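Glucose-6-phosphate 1-dehydrogenase (Kluyveromyces lactis, PDB 7E6I) catalyses the NADP+-dependent oxidation of glucose 6-phosphate to 6-phosphogluconolactone, the first and probably rate-limiting step of the oxidative pentose phosphate pathway. Local coordinates at residues N8-I13 / P116-Y121; Q147-E152 / D176-I181. All coordinates share one frame; numbering follows the deposited sequence.

Contact 1: N8-I13 / P116-Y121; sequences NTVITI and PHRLFY
Val10 and Arg118 lie side by side and point the same way, CG1 of Val10 resting 3.6 Å from CG of Arg118. That methyl stands between the backbone N and the carbonyl carbon of its own residue (chi1 39°), turned to the aliphatic start of the arginine. On the same face Thr12 and Phe120 run alongside each other, with Thr12 CB 3.8 Å from Phe120 CD1 and approaching the ring obliquely. The other face carries Ile11 beside Leu119, where CG1 of the isoleucine meets CB of the leucine at 4.0 Å; Ile13 and Tyr121 instead cross at a slant, and the phenol leads away from the partner strand. At the start of the pair, Thr9 CG2 packs 3.3 Å from CB of His117 and comes to the imidazole at its edge. Between these two layers of side chains the backbones run parallel, their axes 15° apart. Leu119 N donates to Val10 O and its own O accepts from Thr12 N (2.9 Å), so Leu119 holds the partner strand through both its N-H and its carbonyl; Val10 N to His117 O and Tyr121 N to Thr12 O extend the pattern. A water bonded to Asn8 O and His117 N bridges the strands where they begin. The Arg118 guanidinium has Pro116 CB over one face, offset toward the rim, and a salt bridge to Glu108. The pair forms the middle of the Rossmann-type sheet: helix 94-110 covers Val10 and Arg118, helix 19-34 packs on Ile11, Ile13 and Tyr121, and strands 43-48 and 146-152 flank the two.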
ATOM      1  N   ASN A   8     -22.847  14.017 -12.066  1.00 54.51           N
ATOM      2  CA  ASN A   8     -22.631  13.763 -13.494  1.00 56.02           C
ATOM      3  C   ASN A   8     -21.173  13.444 -13.814  1.00 54.37           C
ATOM      4  O   ASN A   8     -20.707  13.660 -14.938  1.00 49.35           O
ATOM      5  CB  ASN A   8     -23.131  14.938 -14.339  1.00 57.58           C
ATOM      6  CG  ASN A   8     -24.517  15.385 -13.932  1.00 56.27           C
ATOM      7  OD1 ASN A   8     -25.389  14.556 -13.668  1.00 55.70           O
ATOM      8  ND2 ASN A   8     -24.716  16.695 -13.836  1.00 56.95           N
ATOM      9  N   THR A   9     -20.448  12.914 -12.836  1.00 52.94           N
ATOM     10  CA  THR A   9     -19.121  12.385 -13.087  1.00 51.58           C
ATOM     11  C   THR A   9     -19.215  11.032 -13.779  1.00 48.49           C
ATOM     12  O   THR A   9     -20.037  10.181 -13.421  1.00 47.38           O
ATOM     13  CB  THR A   9     -18.348  12.256 -11.780  1.00 52.70           C
ATOM     14  OG1 THR A   9     -19.249  11.862 -10.738  1.00 60.40           O
ATOM     15  CG2 THR A   9     -17.790  13.580 -11.412  1.00 50.23           C
ATOM     16  N   VAL A  10     -18.378  10.837 -14.788  1.00 45.07           N
ATOM     17  CA  VAL A  10     -18.299   9.559 -15.477  1.00 47.43           C
ATOM     18  C   VAL A  10     -17.009   8.872 -15.044  1.00 44.68           C
ATOM     19  O   VAL A  10     -15.908   9.422 -15.187  1.00 42.36           O
ATOM     20  CB  VAL A  10     -18.394   9.722 -17.003  1.00 48.17           C
ATOM     21  CG1 VAL A  10     -17.632  10.949 -17.447  1.00 51.22           C
ATOM     22  CG2 VAL A  10     -17.904   8.454 -17.727  1.00 45.36           C
ATOM     23  N   ILE A  11     -17.156   7.686 -14.477  1.00 43.76           N
ATOM     24  CA  ILE A  11     -16.036   6.848 -14.090  1.00 43.27           C
ATOM     25  C   ILE A  11     -15.955   5.720 -15.106  1.00 41.98           C
ATOM     26  O   ILE A  11     -16.879   4.905 -15.207  1.00 44.47           O
ATOM     27  CB  ILE A  11     -16.215   6.309 -12.663  1.00 41.77           C
ATOM     28  CG1 ILE A  11     -16.219   7.461 -11.655  1.00 39.73           C
ATOM     29  CG2 ILE A  11     -15.144   5.305 -12.321  1.00 35.84           C
ATOM     30  CD1 ILE A  11     -16.757   7.066 -10.276  1.00 37.05           C
ATOM     31  N   THR A  12     -14.861   5.668 -15.865  1.00 41.82           N
ATOM     32  CA  THR A  12     -14.597   4.558 -16.774  1.00 43.56           C
ATOM     33  C   THR A  12     -13.533   3.649 -16.169  1.00 40.33           C
ATOM     34  O   THR A  12     -12.433   4.108 -15.851  1.00 37.43           O
ATOM     35  CB  THR A  12     -14.143   5.051 -18.147  1.00 42.51           C
ATOM     36  OG1 THR A  12     -15.041   6.055 -18.624  1.00 43.68           O
ATOM     37  CG2 THR A  12     -14.113   3.900 -19.124  1.00 42.11           C
ATOM     38  N   ILE A  13     -13.856   2.364 -16.035  1.00 41.29           N
ATOM     39  CA  ILE A  13     -12.935   1.359 -15.504  1.00 41.29           C
ATOM     40  C   ILE A  13     -12.417   0.546 -16.684  1.00 39.41           C
ATOM     41  O   ILE A  13     -13.112  -0.333 -17.201  1.00 39.61           O
ATOM     42  CB  ILE A  13     -13.598   0.453 -14.461  1.00 41.45           C
ATOM     43  CG1 ILE A  13     -14.083   1.260 -13.261  1.00 42.04           C
ATOM     44  CG2 ILE A  13     -12.623  -0.609 -13.981  1.00 37.88           C
ATOM     45  CD1 ILE A  13     -15.482   1.789 -13.431  1.00 45.49           C
ATOM     46  N   PRO A 116     -16.868  18.834 -18.008  1.00 58.51           N
ATOM     47  CA  PRO A 116     -16.790  17.382 -17.809  1.00 54.90           C
ATOM     48  C   PRO A 116     -15.869  17.028 -16.643  1.00 52.96           C
ATOM     49  O   PRO A 116     -14.768  17.573 -16.505  1.00 50.94           O
ATOM     50  CB  PRO A 116     -16.237  16.872 -19.146  1.00 56.66           C
ATOM     51  CG  PRO A 116     -16.453  17.982 -20.123  1.00 55.65           C
ATOM     52  CD  PRO A 116     -16.435  19.256 -19.349  1.00 58.05           C
ATOM     53  N   HIS A 117     -16.341  16.126 -15.784  1.00 49.13           N
ATOM     54  CA  HIS A 117     -15.550  15.562 -14.691  1.00 46.94           C
ATOM     55  C   HIS A 117     -15.415  14.066 -14.949  1.00 46.67           C
ATOM     56  O   HIS A 117     -16.393  13.321 -14.812  1.00 46.65           O
ATOM     57  CB  HIS A 117     -16.210  15.801 -13.336  1.00 44.34           C
ATOM     58  CG  HIS A 117     -16.226  17.231 -12.897  1.00 46.22           C
ATOM     59  ND1 HIS A 117     -17.026  17.677 -11.866  1.00 44.32           N
ATOM     60  CD2 HIS A 117     -15.553  18.316 -13.349  1.00 46.15           C
ATOM     61  CE1 HIS A 117     -16.837  18.975 -11.695  1.00 46.88           C
ATOM     62  NE2 HIS A 117     -15.950  19.388 -12.584  1.00 49.64           N
ATOM     63  N   ARG A 118     -14.214  13.616 -15.309  1.00 42.41           N
ATOM     64  CA  ARG A 118     -14.008  12.241 -15.758  1.00 44.97           C
ATOM     65  C   ARG A 118     -12.883  11.569 -14.981  1.00 42.82           C
ATOM     66  O   ARG A 118     -11.759  12.088 -14.918  1.00 38.38           O
ATOM     67  CB  ARG A 118     -13.700  12.201 -17.264  1.00 45.90           C
ATOM     68  CG  ARG A 118     -14.744  12.920 -18.102  1.00 47.07           C
ATOM     69  CD  ARG A 118     -14.393  12.933 -19.562  1.00 50.93           C
ATOM     70  NE  ARG A 118     -15.407  13.628 -20.350  1.00 53.68           N
ATOM     71  CZ  ARG A 118     -15.150  14.277 -21.478  1.00 54.06           C
ATOM     72  NH1 ARG A 118     -13.911  14.323 -21.953  1.00 55.85           N
ATOM     73  NH2 ARG A 118     -16.129  14.873 -22.133  1.00 54.68           N
ATOM     74  N   LEU A 119     -13.188  10.411 -14.398  1.00 39.64           N
ATOM     75  CA  LEU A 119     -12.201   9.570 -13.739  1.00 39.13           C
ATOM     76  C   LEU A 119     -11.996   8.319 -14.588  1.00 38.91           C
ATOM     77  O   LEU A 119     -12.965   7.653 -14.966  1.00 40.33           O
ATOM     78  CB  LEU A 119     -12.644   9.202 -12.315  1.00 37.54           C
ATOM     79  CG  LEU A 119     -11.688   8.371 -11.437  1.00 39.13           C
ATOM     80  CD1 LEU A 119     -10.425   9.166 -11.135  1.00 37.63           C
ATOM     81  CD2 LEU A 119     -12.346   7.899 -10.123  1.00 34.68           C
ATOM     82  N   PHE A 120     -10.742   8.022 -14.912  1.00 37.47           N
ATOM     83  CA  PHE A 120     -10.367   6.799 -15.616  1.00 37.33           C
ATOM     84  C   PHE A 120      -9.588   5.908 -14.661  1.00 35.59           C
ATOM     85  O   PHE A 120      -8.457   6.236 -14.286  1.00 36.89           O
ATOM     86  CB  PHE A 120      -9.536   7.125 -16.853  1.00 37.25           C
ATOM     87  CG  PHE A 120     -10.262   7.953 -17.861  1.00 40.30           C
ATOM     88  CD1 PHE A 120     -11.174   7.372 -18.731  1.00 40.42           C
ATOM     89  CD2 PHE A 120     -10.054   9.321 -17.925  1.00 40.92           C
ATOM     90  CE1 PHE A 120     -11.856   8.141 -19.661  1.00 42.98           C
ATOM     91  CE2 PHE A 120     -10.734  10.096 -18.853  1.00 42.27           C
ATOM     92  CZ  PHE A 120     -11.639   9.508 -19.718  1.00 43.53           C
ATOM     93  N   TYR A 121     -10.188   4.790 -14.263  1.00 34.38           N
ATOM     94  CA  TYR A 121      -9.501   3.794 -13.444  1.00 36.67           C
ATOM     95  C   TYR A 121      -8.900   2.733 -14.361  1.00 36.18           C
ATOM     96  O   TYR A 121      -9.635   2.028 -15.060  1.00 36.49           O
ATOM     97  CB  TYR A 121     -10.458   3.156 -12.431  1.00 34.04           C
ATOM     98  CG  TYR A 121      -9.745   2.438 -11.310  1.00 35.07           C
ATOM     99  CD1 TYR A 121      -8.916   1.341 -11.569  1.00 35.20           C
ATOM    100  CD2 TYR A 121      -9.878   2.869  -9.992  1.00 33.30           C
ATOM    101  CE1 TYR A 121      -8.247   0.692 -10.548  1.00 35.53           C
ATOM    102  CE2 TYR A 121      -9.210   2.226  -8.960  1.00 33.08           C
ATOM    103  CZ  TYR A 121      -8.399   1.141  -9.236  1.00 34.73           C
ATOM    104  OH  TYR A 121      -7.736   0.504  -8.203  1.00 36.09           O
TER
HETATM  105  O   HOH W   1     -18.967  14.974 -16.294  1.00 54.20           O

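Contact 2: Q147-E152 / D176-I181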
ATOM      1  N   GLN A 147      -9.895  15.759 -16.106  1.00 38.94           N
ATOM      2  CA  GLN A 147      -9.809  14.304 -16.132  1.00 42.24           C
ATOM      3  C   GLN A 147      -8.697  13.835 -15.202  1.00 40.04           C
ATOM      4  O   GLN A 147      -7.645  14.476 -15.095  1.00 40.79           O
ATOM      5  CB  GLN A 147      -9.549  13.765 -17.551  1.00 37.12           C
ATOM      6  CG  GLN A 147      -8.498  14.541 -18.304  1.00 41.64           C
ATOM      7  CD  GLN A 147      -9.126  15.562 -19.252  1.00 47.24           C
ATOM      8  OE1 GLN A 147     -10.044  15.237 -20.003  1.00 48.32           O
ATOM      9  NE2 GLN A 147      -8.650  16.806 -19.195  1.00 45.39           N
ATOM     10  N   ARG A 148      -8.937  12.709 -14.539  1.00 35.87           N
ATOM     11  CA  ARG A 148      -7.984  12.100 -13.627  1.00 35.39           C
ATOM     12  C   ARG A 148      -7.865  10.622 -13.963  1.00 37.51           C
ATOM     13  O   ARG A 148      -8.873   9.956 -14.217  1.00 38.33           O
ATOM     14  CB  ARG A 148      -8.430  12.279 -12.171  1.00 34.54           C
ATOM     15  CG  ARG A 148      -8.386  13.716 -11.685  1.00 36.36           C
ATOM     16  CD  ARG A 148      -9.079  13.889 -10.338  1.00 35.89           C
ATOM     17  NE  ARG A 148      -9.173  15.299  -9.971  1.00 38.20           N
ATOM     18  CZ  ARG A 148     -10.124  15.816  -9.198  1.00 37.98           C
ATOM     19  NH1 ARG A 148     -11.081  15.041  -8.694  1.00 34.43           N
ATOM     20  NH2 ARG A 148     -10.114  17.116  -8.932  1.00 41.13           N
ATOM     21  N   VAL A 149      -6.646  10.097 -13.980  1.00 34.15           N
ATOM     22  CA  VAL A 149      -6.460   8.677 -14.243  1.00 34.43           C
ATOM     23  C   VAL A 149      -5.771   8.034 -13.042  1.00 34.28           C
ATOM     24  O   VAL A 149      -4.807   8.579 -12.498  1.00 32.79           O
ATOM     25  CB  VAL A 149      -5.704   8.417 -15.564  1.00 36.87           C
ATOM     26  CG1 VAL A 149      -5.076   9.691 -16.124  1.00 34.40           C
ATOM     27  CG2 VAL A 149      -4.683   7.293 -15.412  1.00 36.16           C
ATOM     28  N   ILE A 150      -6.305   6.894 -12.614  1.00 35.85           N
ATOM     29  CA  ILE A 150      -5.742   6.089 -11.544  1.00 34.05           C
ATOM     30  C   ILE A 150      -4.982   4.928 -12.166  1.00 32.76           C
ATOM     31  O   ILE A 150      -5.526   4.202 -13.008  1.00 34.48           O
ATOM     32  CB  ILE A 150      -6.841   5.570 -10.605  1.00 33.45           C
ATOM     33  CG1 ILE A 150      -7.499   6.717  -9.850  1.00 34.57           C
ATOM     34  CG2 ILE A 150      -6.272   4.566  -9.633  1.00 31.65           C
ATOM     35  CD1 ILE A 150      -8.846   6.340  -9.285  1.00 34.81           C
ATOM     36  N   VAL A 151      -3.728   4.752 -11.755  1.00 31.28           N
ATOM     37  CA  VAL A 151      -2.975   3.543 -12.038  1.00 31.46           C
ATOM     38  C   VAL A 151      -2.421   3.012 -10.729  1.00 34.06           C
ATOM     39  O   VAL A 151      -2.199   3.752  -9.766  1.00 31.52           O
ATOM     40  CB  VAL A 151      -1.836   3.754 -13.060  1.00 35.26           C
ATOM     41  CG1 VAL A 151      -2.375   3.603 -14.474  1.00 38.08           C
ATOM     42  CG2 VAL A 151      -1.177   5.103 -12.866  1.00 30.41           C
ATOM     43  N   GLU A 152      -2.184   1.708 -10.715  1.00 37.86           N
ATOM     44  CA  GLU A 152      -1.827   0.978  -9.513  1.00 36.97           C
ATOM     45  C   GLU A 152      -0.450   0.350  -9.682  1.00 36.02           C
ATOM     46  O   GLU A 152      -0.048  -0.002 -10.795  1.00 38.63           O
ATOM     47  CB  GLU A 152      -2.874  -0.097  -9.233  1.00 40.40           C
ATOM     48  CG  GLU A 152      -2.719  -0.777  -7.907  1.00 40.81           C
ATOM     49  CD  GLU A 152      -3.963  -1.537  -7.504  1.00 47.80           C
ATOM     50  OE1 GLU A 152      -5.046  -1.344  -8.142  1.00 45.82           O
ATOM     51  OE2 GLU A 152      -3.837  -2.326  -6.535  1.00 50.53           O
ATOM     52  N   ASP A 176      -0.734  16.257 -11.537  1.00 34.93           N
ATOM     53  CA  ASP A 176      -2.029  16.673 -11.004  1.00 35.03           C
ATOM     54  C   ASP A 176      -3.166  15.769 -11.462  1.00 36.55           C
ATOM     55  O   ASP A 176      -4.146  15.599 -10.726  1.00 35.78           O
ATOM     56  CB  ASP A 176      -2.314  18.116 -11.395  1.00 36.94           C
ATOM     57  CG  ASP A 176      -1.782  19.097 -10.372  1.00 50.09           C
ATOM     58  OD1 ASP A 176      -2.143  18.978  -9.170  1.00 51.33           O
ATOM     59  OD2 ASP A 176      -0.994  19.984 -10.764  1.00 58.17           O
ATOM     60  N   GLU A 177      -3.058  15.184 -12.660  1.00 33.12           N
ATOM     61  CA  GLU A 177      -4.077  14.289 -13.194  1.00 34.45           C
ATOM     62  C   GLU A 177      -3.821  12.820 -12.869  1.00 35.97           C
ATOM     63  O   GLU A 177      -4.745  11.999 -12.985  1.00 34.90           O
ATOM     64  CB  GLU A 177      -4.165  14.457 -14.715  1.00 35.77           C
ATOM     65  CG  GLU A 177      -4.403  15.899 -15.165  1.00 40.06           C
ATOM     66  CD  GLU A 177      -4.044  16.136 -16.628  1.00 41.03           C
ATOM     67  OE1 GLU A 177      -4.903  16.671 -17.366  1.00 42.44           O
ATOM     68  OE2 GLU A 177      -2.904  15.793 -17.034  1.00 41.73           O
ATOM     69  N   LEU A 178      -2.593  12.474 -12.475  1.00 35.92           N
ATOM     70  CA  LEU A 178      -2.178  11.101 -12.212  1.00 33.08           C
ATOM     71  C   LEU A 178      -2.407  10.731 -10.748  1.00 31.65           C
ATOM     72  O   LEU A 178      -2.032  11.484  -9.843  1.00 33.70           O
ATOM     73  CB  LEU A 178      -0.697  10.957 -12.556  1.00 33.28           C
ATOM     74  CG  LEU A 178      -0.271  10.061 -13.710  1.00 36.25           C
ATOM     75  CD1 LEU A 178      -1.469   9.635 -14.557  1.00 36.00           C
ATOM     76  CD2 LEU A 178       0.797  10.766 -14.525  1.00 36.01           C
ATOM     77  N   PHE A 179      -3.003   9.569 -10.508  1.00 30.31           N
ATOM     78  CA  PHE A 179      -3.218   9.087  -9.141  1.00 30.42           C
ATOM     79  C   PHE A 179      -2.653   7.671  -9.043  1.00 32.16           C
ATOM     80  O   PHE A 179      -3.350   6.695  -9.346  1.00 31.29           O
ATOM     81  CB  PHE A 179      -4.683   9.137  -8.771  1.00 27.80           C
ATOM     82  CG  PHE A 179      -5.194  10.526  -8.494  1.00 33.39           C
ATOM     83  CD1 PHE A 179      -5.424  11.416  -9.535  1.00 32.33           C
ATOM     84  CD2 PHE A 179      -5.431  10.950  -7.183  1.00 30.33           C
ATOM     85  CE1 PHE A 179      -5.893  12.694  -9.277  1.00 33.08           C
ATOM     86  CE2 PHE A 179      -5.895  12.221  -6.915  1.00 31.51           C
ATOM     87  CZ  PHE A 179      -6.135  13.097  -7.962  1.00 35.64           C
ATOM     88  N   ARG A 180      -1.387   7.568  -8.627  1.00 27.84           N
ATOM     89  CA  ARG A 180      -0.691   6.290  -8.523  1.00 28.69           C
ATOM     90  C   ARG A 180      -0.978   5.657  -7.172  1.00 27.43           C
ATOM     91  O   ARG A 180      -0.724   6.257  -6.125  1.00 26.86           O
ATOM     92  CB  ARG A 180       0.818   6.464  -8.692  1.00 27.02           C
ATOM     93  CG  ARG A 180       1.290   6.869 -10.077  1.00 28.96           C
ATOM     94  CD  ARG A 180       2.814   6.908 -10.112  1.00 29.23           C
ATOM     95  NE  ARG A 180       3.347   7.718 -11.201  1.00 32.72           N
ATOM     96  CZ  ARG A 180       3.350   9.051 -11.221  1.00 35.28           C
ATOM     97  NH1 ARG A 180       2.852   9.731 -10.204  1.00 34.09           N
ATOM     98  NH2 ARG A 180       3.863   9.711 -12.256  1.00 38.17           N
ATOM     99  N   ILE A 181      -1.456   4.432  -7.198  1.00 30.79           N
ATOM    100  CA  ILE A 181      -1.954   3.764  -6.011  1.00 30.18           C
ATOM    101  C   ILE A 181      -0.899   2.819  -5.457  1.00 32.28           C
ATOM    102  O   ILE A 181      -0.348   1.975  -6.185  1.00 30.68           O
ATOM    103  CB  ILE A 181      -3.256   3.008  -6.311  1.00 30.91           C
ATOM    104  CG1 ILE A 181      -4.436   3.977  -6.281  1.00 31.22           C
ATOM    105  CG2 ILE A 181      -3.454   1.859  -5.303  1.00 30.62           C
ATOM    106  CD1 ILE A 181      -5.778   3.276  -6.369  1.00 30.48           C
TER
HETATM  107  O   HOH W   2      -7.539  17.422 -16.477  1.00 41.57           O
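Backbone hydrogen bonds join Val149 and Val151 to Glu177, Phe179 and Ile181 in parallel register. Val149 N donates to Glu177 O at 2.9 Å, and Phe179 N returns a bond to Val149 O. Val151 N meets Phe179 O from well above the carbonyl plane, 41° out of it, whereas Ile181 N lies in the plane of the Val151 carbonyl at 2.8 Å from its O. These strands are the ends of a beta-alpha-beta crossover through helix 159-169, and strand 178-181 is the last of the Rossmann-type sheet. Apolar packing occupies both faces. Ile150 CG2 touches Ile181 CD1 at 3.5 Å, and Ile150 CG1 packs on Phe179 CB; on the opposite face Val149 CG1 meets Leu178 CD1 at 3.9 Å. The extended Arg148 chain crosses the Phe179 ring obliquely, CD 3.6 Å from CE1, with guanidinium and ring planes 58° apart; the guanidinium itself is bonded through NH2 to Thr3 O. His427 stacks on this ring and Phe430 meets it edge-to-face. An alanine in place of Phe179 would probably open a gap beside the Arg148 methylenes and leave His427 and Phe430 without their aromatic partner. Polar contacts gather at the start of the strands, where one water accepts from Gln147 N and NE2 and donates to Glu177 OE1 (2.9 Å). Tyr141 OH also bonds that carboxylate oxygen, and Gln147 NE2 reaches Thr142 O.

How the contacts relate
Contact 1 and contact 2 are consecutive strand pairs of one parallel sheet, their centres 12 Å apart. Strands 117-122 and 146-152 are neighbours and join them: Phe120 N to Arg148 O and Phe120 O to Ile150 N, both 2.8 Å, are probable hydrogen bonds. Side chains continue the join, with Tyr121 CD2 3.7 Å from Ile150 CD1, and a weak hydrogen bond links Tyr121 OH to Glu152 OE1. Both pairs end toward the active site. Contact 2 comes nearer to the bound glucose 6-phosphate, the Glu152 side chain about 7 Å from it against about 12 Å for Tyr121. The side chain of Ile13 in contact 1 is about 3 Å from that of Ser21, which probably binds NADP+.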